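PDB 1ZYL: hypothetical protein yihE from Escherichia coli, which phosphorylates serine and threonine residues of proteins, itself included, with ATP and magnesium, and probably protects the cell from stress linked to reactive oxygen species. Local coordinates for residues A[31-36]-A[40-45]; A[9-14]-A[54-59]. All coordinates share one frame; numbering follows the deposited sequence.

Contact 1 of 2, residues A[31-36]-A[40-45]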
ATOM      1  N   LEU A  31      10.085  18.562  16.847  1.00 60.71           N
ATOM      2  CA  LEU A  31       9.823  17.809  15.634  1.00 56.71           C
ATOM      3  C   LEU A  31       9.535  16.390  16.110  1.00 54.08           C
ATOM      4  O   LEU A  31      10.365  15.501  15.968  1.00 54.46           O
ATOM      5  CB  LEU A  31      11.057  17.795  14.728  1.00 56.37           C
ATOM      6  CG  LEU A  31      10.945  18.256  13.271  1.00 56.31           C
ATOM      7  CD1 LEU A  31      12.162  17.749  12.511  1.00 55.63           C
ATOM      8  CD2 LEU A  31       9.676  17.729  12.630  1.00 56.61           C
ATOM      9  N   THR A  32       8.364  16.186  16.697  1.00 51.34           N
ATOM     10  CA  THR A  32       7.983  14.872  17.196  1.00 49.73           C
ATOM     11  C   THR A  32       7.681  13.863  16.080  1.00 48.50           C
ATOM     12  O   THR A  32       6.839  14.104  15.214  1.00 47.99           O
ATOM     13  CB  THR A  32       6.770  14.994  18.108  1.00 50.01           C
ATOM     14  OG1 THR A  32       6.008  13.781  18.051  1.00 50.01           O
ATOM     15  CG2 THR A  32       5.913  16.179  17.682  1.00 50.91           C
ATOM     16  N   PRO A  33       8.364  12.706  16.102  1.00 47.19           N
ATOM     17  CA  PRO A  33       8.227  11.621  15.128  1.00 46.18           C
ATOM     18  C   PRO A  33       7.016  10.709  15.271  1.00 45.15           C
ATOM     19  O   PRO A  33       6.597  10.379  16.381  1.00 43.77           O
ATOM     20  CB  PRO A  33       9.520  10.846  15.317  1.00 46.11           C
ATOM     21  CG  PRO A  33       9.702  10.919  16.785  1.00 45.78           C
ATOM     22  CD  PRO A  33       9.439  12.391  17.060  1.00 47.21           C
ATOM     23  N   LEU A  34       6.477  10.305  14.122  1.00 45.19           N
ATOM     24  CA  LEU A  34       5.343   9.387  14.041  1.00 45.91           C
ATOM     25  C   LEU A  34       5.929   8.079  13.517  1.00 47.13           C
ATOM     26  O   LEU A  34       6.985   8.083  12.885  1.00 48.54           O
ATOM     27  CB  LEU A  34       4.288   9.893  13.057  1.00 44.77           C
ATOM     28  CG  LEU A  34       3.578  11.216  13.328  1.00 45.31           C
ATOM     29  CD1 LEU A  34       3.018  11.220  14.738  1.00 44.82           C
ATOM     30  CD2 LEU A  34       4.545  12.360  13.130  1.00 46.87           C
ATOM     31  N   ASN A  35       5.261   6.960  13.756  1.00 47.61           N
ATOM     32  CA  ASN A  35       5.813   5.705  13.283  1.00 49.56           C
ATOM     33  C   ASN A  35       5.220   5.198  11.970  1.00 49.05           C
ATOM     34  O   ASN A  35       4.029   4.906  11.871  1.00 49.86           O
ATOM     35  CB  ASN A  35       5.705   4.615  14.369  1.00 52.37           C
ATOM     36  CG  ASN A  35       4.318   3.993  14.455  1.00 54.19           C
ATOM     37  OD1 ASN A  35       3.343   4.660  14.802  1.00 55.64           O
ATOM     38  ND2 ASN A  35       4.227   2.705  14.136  1.00 54.42           N
ATOM     39  N   SER A  36       6.080   5.126  10.961  1.00 47.45           N
ATOM     40  CA  SER A  36       5.745   4.620   9.638  1.00 45.43           C
ATOM     41  C   SER A  36       7.000   3.870   9.221  1.00 43.88           C
ATOM     42  O   SER A  36       8.098   4.411   9.313  1.00 45.84           O
ATOM     43  CB  SER A  36       5.484   5.756   8.656  1.00 46.22           C
ATOM     44  OG  SER A  36       5.439   5.255   7.325  1.00 48.33           O
ATOM     45  N   ARG A  40      10.242   8.020   6.635  1.00 30.37           N
ATOM     46  CA  ARG A  40      10.382   8.698   7.920  1.00 31.86           C
ATOM     47  C   ARG A  40       9.447   9.911   7.975  1.00 30.68           C
ATOM     48  O   ARG A  40       9.615  10.864   7.220  1.00 30.29           O
ATOM     49  CB  ARG A  40      11.836   9.151   8.111  1.00 35.94           C
ATOM     50  CG  ARG A  40      12.733   8.177   8.884  1.00 40.02           C
ATOM     51  CD  ARG A  40      12.252   8.086  10.323  1.00 46.76           C
ATOM     52  NE  ARG A  40      13.254   7.556  11.245  1.00 51.83           N
ATOM     53  CZ  ARG A  40      13.072   7.451  12.562  1.00 52.97           C
ATOM     54  NH1 ARG A  40      14.036   6.959  13.327  1.00 54.14           N
ATOM     55  NH2 ARG A  40      11.926   7.832  13.117  1.00 53.37           N
ATOM     56  N   VAL A  41       8.458   9.863   8.866  1.00 30.32           N
ATOM     57  CA  VAL A  41       7.490  10.946   9.024  1.00 30.60           C
ATOM     58  C   VAL A  41       7.568  11.593  10.396  1.00 33.32           C
ATOM     59  O   VAL A  41       7.601  10.908  11.416  1.00 33.58           O
ATOM     60  CB  VAL A  41       6.035  10.456   8.841  1.00 29.86           C
ATOM     61  CG1 VAL A  41       5.065  11.534   9.325  1.00 27.33           C
ATOM     62  CG2 VAL A  41       5.767  10.114   7.376  1.00 27.17           C
ATOM     63  N   TYR A  42       7.584  12.920  10.409  1.00 36.57           N
ATOM     64  CA  TYR A  42       7.647  13.688  11.646  1.00 40.23           C
ATOM     65  C   TYR A  42       6.536  14.732  11.603  1.00 43.06           C
ATOM     66  O   TYR A  42       6.191  15.224  10.529  1.00 44.63           O
ATOM     67  CB  TYR A  42       9.007  14.394  11.783  1.00 39.65           C
ATOM     68  CG  TYR A  42      10.203  13.483  12.013  1.00 39.26           C
ATOM     69  CD1 TYR A  42      10.874  12.881  10.948  1.00 38.23           C
ATOM     70  CD2 TYR A  42      10.667  13.229  13.307  1.00 40.47           C
ATOM     71  CE1 TYR A  42      11.982  12.045  11.165  1.00 39.86           C
ATOM     72  CE2 TYR A  42      11.771  12.398  13.539  1.00 40.73           C
ATOM     73  CZ  TYR A  42      12.424  11.809  12.467  1.00 41.34           C
ATOM     74  OH  TYR A  42      13.508  10.987  12.710  1.00 39.73           O
ATOM     75  N   GLN A  43       5.978  15.061  12.765  1.00 46.38           N
ATOM     76  CA  GLN A  43       4.905  16.053  12.869  1.00 49.86           C
ATOM     77  C   GLN A  43       5.468  17.337  13.476  1.00 52.43           C
ATOM     78  O   GLN A  43       6.466  17.303  14.195  1.00 51.99           O
ATOM     79  CB  GLN A  43       3.786  15.524  13.768  1.00 51.80           C
ATOM     80  CG  GLN A  43       2.570  16.437  13.885  1.00 54.29           C
ATOM     81  CD  GLN A  43       1.673  16.062  15.054  1.00 56.29           C
ATOM     82  OE1 GLN A  43       2.018  16.295  16.214  1.00 57.84           O
ATOM     83  NE2 GLN A  43       0.521  15.469  14.755  1.00 55.15           N
ATOM     84  N   PHE A  44       4.828  18.468  13.195  1.00 55.63           N
ATOM     85  CA  PHE A  44       5.287  19.744  13.733  1.00 57.84           C
ATOM     86  C   PHE A  44       4.231  20.840  13.567  1.00 59.58           C
ATOM     87  O   PHE A  44       3.588  20.935  12.525  1.00 59.29           O
ATOM     88  CB  PHE A  44       6.598  20.152  13.047  1.00 57.36           C
ATOM     89  CG  PHE A  44       6.438  20.542  11.603  1.00 57.93           C
ATOM     90  CD1 PHE A  44       6.198  21.864  11.247  1.00 57.85           C
ATOM     91  CD2 PHE A  44       6.515  19.587  10.597  1.00 58.52           C
ATOM     92  CE1 PHE A  44       6.035  22.228   9.909  1.00 57.69           C
ATOM     93  CE2 PHE A  44       6.354  19.943   9.253  1.00 58.58           C
ATOM     94  CZ  PHE A  44       6.113  21.266   8.912  1.00 57.91           C
ATOM     95  N   GLN A  45       4.048  21.656  14.603  1.00 62.67           N
ATOM     96  CA  GLN A  45       3.074  22.746  14.556  1.00 64.93           C
ATOM     97  C   GLN A  45       3.630  23.895  13.730  1.00 66.27           C
ATOM     98  O   GLN A  45       4.796  23.884  13.337  1.00 65.86           O
ATOM     99  CB  GLN A  45       2.755  23.255  15.961  1.00 64.78           C
ATOM    100  CG  GLN A  45       2.189  22.215  16.895  1.00 65.76           C
ATOM    101  CD  GLN A  45       2.026  22.745  18.305  1.00 67.34           C
ATOM    102  OE1 GLN A  45       1.205  23.626  18.558  1.00 67.41           O
ATOM    103  NE2 GLN A  45       2.819  22.216  19.230  1.00 68.72           N
TER

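Contact 2 of 2, residues A[9-14]-A[54-59]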
ATOM      1  N   GLN A   9      20.261   4.687   5.146  1.00 47.17           N
ATOM      2  CA  GLN A   9      20.975   5.919   5.435  1.00 49.86           C
ATOM      3  C   GLN A   9      20.161   6.648   6.493  1.00 50.07           C
ATOM      4  O   GLN A   9      18.995   6.980   6.263  1.00 50.53           O
ATOM      5  CB  GLN A   9      21.121   6.775   4.171  1.00 51.56           C
ATOM      6  CG  GLN A   9      19.975   6.648   3.170  1.00 55.63           C
ATOM      7  CD  GLN A   9      20.337   5.803   1.944  1.00 56.94           C
ATOM      8  OE1 GLN A   9      21.330   6.072   1.263  1.00 56.15           O
ATOM      9  NE2 GLN A   9      19.524   4.786   1.655  1.00 55.92           N
ATOM     10  N   THR A  10      20.772   6.878   7.655  1.00 49.87           N
ATOM     11  CA  THR A  10      20.097   7.544   8.771  1.00 48.99           C
ATOM     12  C   THR A  10      19.765   9.018   8.513  1.00 50.74           C
ATOM     13  O   THR A  10      20.386   9.679   7.669  1.00 50.52           O
ATOM     14  CB  THR A  10      20.941   7.443  10.071  1.00 46.86           C
ATOM     15  OG1 THR A  10      20.216   8.015  11.170  1.00 41.23           O
ATOM     16  CG2 THR A  10      22.271   8.163   9.898  1.00 44.56           C
ATOM     17  N   LEU A  11      18.779   9.526   9.245  1.00 51.53           N
ATOM     18  CA  LEU A  11      18.372  10.912   9.094  1.00 53.50           C
ATOM     19  C   LEU A  11      18.118  11.538  10.459  1.00 54.49           C
ATOM     20  O   LEU A  11      17.039  11.386  11.037  1.00 55.14           O
ATOM     21  CB  LEU A  11      17.111  10.997   8.230  1.00 54.61           C
ATOM     22  CG  LEU A  11      16.870  12.318   7.486  1.00 54.46           C
ATOM     23  CD1 LEU A  11      18.030  12.596   6.544  1.00 52.65           C
ATOM     24  CD2 LEU A  11      15.573  12.231   6.701  1.00 54.64           C
ATOM     25  N   HIS A  12      19.124  12.240  10.969  1.00 54.33           N
ATOM     26  CA  HIS A  12      19.031  12.892  12.265  1.00 54.23           C
ATOM     27  C   HIS A  12      17.895  13.910  12.239  1.00 54.09           C
ATOM     28  O   HIS A  12      17.652  14.541  11.212  1.00 55.08           O
ATOM     29  CB  HIS A  12      20.349  13.594  12.562  1.00 55.14           C
ATOM     30  CG  HIS A  12      20.544  13.926  14.005  1.00 56.34           C
ATOM     31  ND1 HIS A  12      20.661  12.959  14.980  1.00 57.16           N
ATOM     32  CD2 HIS A  12      20.651  15.115  14.641  1.00 57.11           C
ATOM     33  CE1 HIS A  12      20.832  13.539  16.154  1.00 57.16           C
ATOM     34  NE2 HIS A  12      20.830  14.847  15.976  1.00 57.85           N
ATOM     35  N   PRO A  13      17.180  14.088  13.366  1.00 53.84           N
ATOM     36  CA  PRO A  13      16.075  15.054  13.411  1.00 53.43           C
ATOM     37  C   PRO A  13      16.558  16.481  13.209  1.00 52.96           C
ATOM     38  O   PRO A  13      15.769  17.382  12.932  1.00 54.09           O
ATOM     39  CB  PRO A  13      15.483  14.840  14.800  1.00 53.64           C
ATOM     40  CG  PRO A  13      16.681  14.460  15.611  1.00 54.26           C
ATOM     41  CD  PRO A  13      17.386  13.477  14.690  1.00 54.42           C
ATOM     42  N   ASP A  14      17.862  16.682  13.354  1.00 52.56           N
ATOM     43  CA  ASP A  14      18.461  18.000  13.175  1.00 52.21           C
ATOM     44  C   ASP A  14      18.629  18.308  11.688  1.00 51.50           C
ATOM     45  O   ASP A  14      18.301  19.402  11.227  1.00 51.70           O
ATOM     46  CB  ASP A  14      19.817  18.055  13.879  1.00 51.99           C
ATOM     47  CG  ASP A  14      19.815  18.977  15.072  1.00 51.46           C
ATOM     48  OD1 ASP A  14      18.923  18.839  15.943  1.00 50.12           O
ATOM     49  OD2 ASP A  14      20.714  19.841  15.134  1.00 52.73           O
ATOM     50  N   VAL A  54       6.123  16.098   8.086  1.00 33.72           N
ATOM     51  CA  VAL A  54       7.070  16.081   6.987  1.00 33.11           C
ATOM     52  C   VAL A  54       7.256  14.614   6.680  1.00 32.80           C
ATOM     53  O   VAL A  54       7.288  13.790   7.594  1.00 32.26           O
ATOM     54  CB  VAL A  54       8.454  16.647   7.356  1.00 32.99           C
ATOM     55  CG1 VAL A  54       8.990  17.447   6.181  1.00 30.53           C
ATOM     56  CG2 VAL A  54       8.383  17.471   8.626  1.00 30.99           C
ATOM     57  N   LYS A  55       7.373  14.288   5.400  1.00 31.95           N
ATOM     58  CA  LYS A  55       7.554  12.914   5.003  1.00 31.57           C
ATOM     59  C   LYS A  55       8.828  12.870   4.194  1.00 31.74           C
ATOM     60  O   LYS A  55       8.928  13.527   3.157  1.00 32.82           O
ATOM     61  CB  LYS A  55       6.375  12.451   4.142  1.00 32.93           C
ATOM     62  CG  LYS A  55       6.182  10.927   4.031  1.00 33.29           C
ATOM     63  CD  LYS A  55       5.042  10.595   3.055  1.00 35.26           C
ATOM     64  CE  LYS A  55       4.479   9.171   3.239  1.00 38.30           C
ATOM     65  NZ  LYS A  55       3.494   9.028   4.374  1.00 37.62           N
ATOM     66  N   PHE A  56       9.814  12.125   4.680  1.00 30.40           N
ATOM     67  CA  PHE A  56      11.053  11.990   3.949  1.00 30.21           C
ATOM     68  C   PHE A  56      11.009  10.669   3.233  1.00 30.31           C
ATOM     69  O   PHE A  56      11.110   9.617   3.846  1.00 31.67           O
ATOM     70  CB  PHE A  56      12.261  12.042   4.873  1.00 30.78           C
ATOM     71  CG  PHE A  56      12.691  13.430   5.209  1.00 30.64           C
ATOM     72  CD1 PHE A  56      11.919  14.229   6.043  1.00 30.86           C
ATOM     73  CD2 PHE A  56      13.861  13.948   4.677  1.00 29.86           C
ATOM     74  CE1 PHE A  56      12.308  15.525   6.344  1.00 31.06           C
ATOM     75  CE2 PHE A  56      14.258  15.241   4.970  1.00 30.82           C
ATOM     76  CZ  PHE A  56      13.479  16.034   5.807  1.00 29.97           C
ATOM     77  N   TYR A  57      10.829  10.738   1.925  1.00 30.48           N
ATOM     78  CA  TYR A  57      10.760   9.552   1.104  1.00 31.36           C
ATOM     79  C   TYR A  57      12.076   8.804   1.195  1.00 31.71           C
ATOM     80  O   TYR A  57      13.137   9.377   0.969  1.00 34.01           O
ATOM     81  CB  TYR A  57      10.448   9.970  -0.329  1.00 31.83           C
ATOM     82  CG  TYR A  57       9.042  10.515  -0.475  1.00 31.97           C
ATOM     83  CD1 TYR A  57       7.949   9.651  -0.529  1.00 30.70           C
ATOM     84  CD2 TYR A  57       8.799  11.893  -0.528  1.00 31.82           C
ATOM     85  CE1 TYR A  57       6.650  10.134  -0.635  1.00 31.24           C
ATOM     86  CE2 TYR A  57       7.489  12.391  -0.633  1.00 31.35           C
ATOM     87  CZ  TYR A  57       6.421  11.500  -0.684  1.00 30.43           C
ATOM     88  OH  TYR A  57       5.124  11.952  -0.761  1.00 27.74           O
ATOM     89  N   ARG A  58      12.010   7.524   1.541  1.00 30.60           N
ATOM     90  CA  ARG A  58      13.224   6.734   1.671  1.00 28.09           C
ATOM     91  C   ARG A  58      13.959   6.625   0.338  1.00 27.38           C
ATOM     92  O   ARG A  58      13.401   6.192  -0.675  1.00 26.85           O
ATOM     93  CB  ARG A  58      12.915   5.335   2.256  1.00 27.10           C
ATOM     94  CG  ARG A  58      12.756   4.165   1.272  1.00 23.45           C
ATOM     95  CD  ARG A  58      13.255   2.841   1.892  1.00 21.55           C
ATOM     96  NE  ARG A  58      12.554   2.487   3.131  1.00 20.94           N
ATOM     97  CZ  ARG A  58      13.139   1.911   4.178  1.00 18.57           C
ATOM     98  NH1 ARG A  58      12.447   1.618   5.267  1.00 15.80           N
ATOM     99  NH2 ARG A  58      14.430   1.640   4.137  1.00 21.13           N
ATOM    100  N   PRO A  59      15.227   7.047   0.321  1.00 26.14           N
ATOM    101  CA  PRO A  59      16.042   6.995  -0.891  1.00 26.78           C
ATOM    102  C   PRO A  59      16.019   5.625  -1.549  1.00 27.77           C
ATOM    103  O   PRO A  59      15.793   4.615  -0.891  1.00 29.27           O
ATOM    104  CB  PRO A  59      17.430   7.388  -0.389  1.00 25.86           C
ATOM    105  CG  PRO A  59      17.391   7.023   1.074  1.00 25.16           C
ATOM    106  CD  PRO A  59      16.029   7.483   1.475  1.00 25.27           C
TER

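Contact 1 of 2, residues A[31-36]-A[40-45]
Leu-31, Pro-33 and Tyr-42 form the close-packed part of this antiparallel pairing. CD2 of Leu-31 drops onto CB of Tyr-42 at 3.5 Å and lies 3.9 Å from CB of Phe-44, its side chain crossing that of Tyr-42 at about a right angle. CG of Tyr-42 stands anti to the carbonyl carbon (chi1 -69°), which brings the ring up against Pro-33, CB of which approaches CE2 and CD2 obliquely. Helix 13-22 covers the Leu-31, Tyr-42 and Phe-44 part of this face through Ile-16, Met-17 and Leu-20, while Pro-33 stays exposed.

Two backbone hydrogen bonds link the segments, Gln-43 N to Thr-32 O (2.8 Å) and Leu-34 N to Val-41 O (3.0 Å). Between them, Pro-33 occupies a non-hydrogen-bonded pair with Tyr-42, where its lack of an N-H costs no cross-strand hydrogen bond.

On the other face, CD2 of Leu-34 crosses over the start of the Gln-43 side chain and also meets CG1 of Val-41. Looser is the exposed Thr-32 beside outer Gln-43, CG2 4.2 Å from OE1. The strands form the first β-hairpin of a kinase-like N-terminal lobe, and its turn side carries Ser-36, an inferred ATP site, consistent with a nucleotide-binding loop.

Contact 2 of 2, residues A[9-14]-A[54-59]
Leu-11 and Gln-9, on the extended chain leading into helix 13-22, meet Phe-56 and Pro-59 through side chains alone. The contact is small, burying 180 Å² over both sides. Along segment 54-59, Val-54 turns its side chain to Leu-20 of that helix, and Lys-55, the next residue, makes a long, weak ion pair with Asp-217. Phe-56 is the first to touch segment 9-14. With CG beside the backbone N (chi1 -83°), the ring of Phe-56 meets the CD2 branch of Leu-11, the two side chains crossing at about a right angle. CD2 of Leu-11 lies 3.8 Å from Phe-56 CB; its still closer approach to the ring is too short to be trusted in detail. Ile-16 and Ala-19 also touch Phe-56, and its ring stacks with that of Phe-103, so Leu-11 extends an apolar layer between helix and sheet. This is the helix-on-sheet packing of the N-terminal lobe in a phosphotransferase of the protein kinase clan, and His-12, beside Leu-11, is at the N-cap position of the helix. Further on, Arg-58 forms a salt bridge with Glu-38. Pro-59 then offers the CG corner of its ring to Gln-9, whose bent chain (chi2 -104°) brings both its own CG and its amide against that corner. With an alanine here, both CG and the amide would be gone, and the corner of Pro-59 would probably lose this cover. The two side chains arrive from opposite directions, with their CA atoms 8.1 Å apart.

How the contacts relate
Strand 40-44 of contact 1 and strand 52-57 of contact 2 are neighbours in the five-stranded sheet, and the contact centres lie about 10 Å apart. Backbone hydrogen bonds probably join them, from Val-54 N to Tyr-42 O at 2.6 Å and from Phe-56 N to Arg-40 O at 2.8 Å. Helix 13-22 is shared too: it starts within contact 2 and then lies over the face of contact 1 that carries Leu-31, Tyr-42 and Phe-44. Toward the inferred active site, the side chain of Val-41 is about 7 Å from that of Asp-217, a probable magnesium ligand, and the side chain of Phe-56 in contact 2 is about 10 Å from that of Ser-36, the inferred ATP site within contact 1.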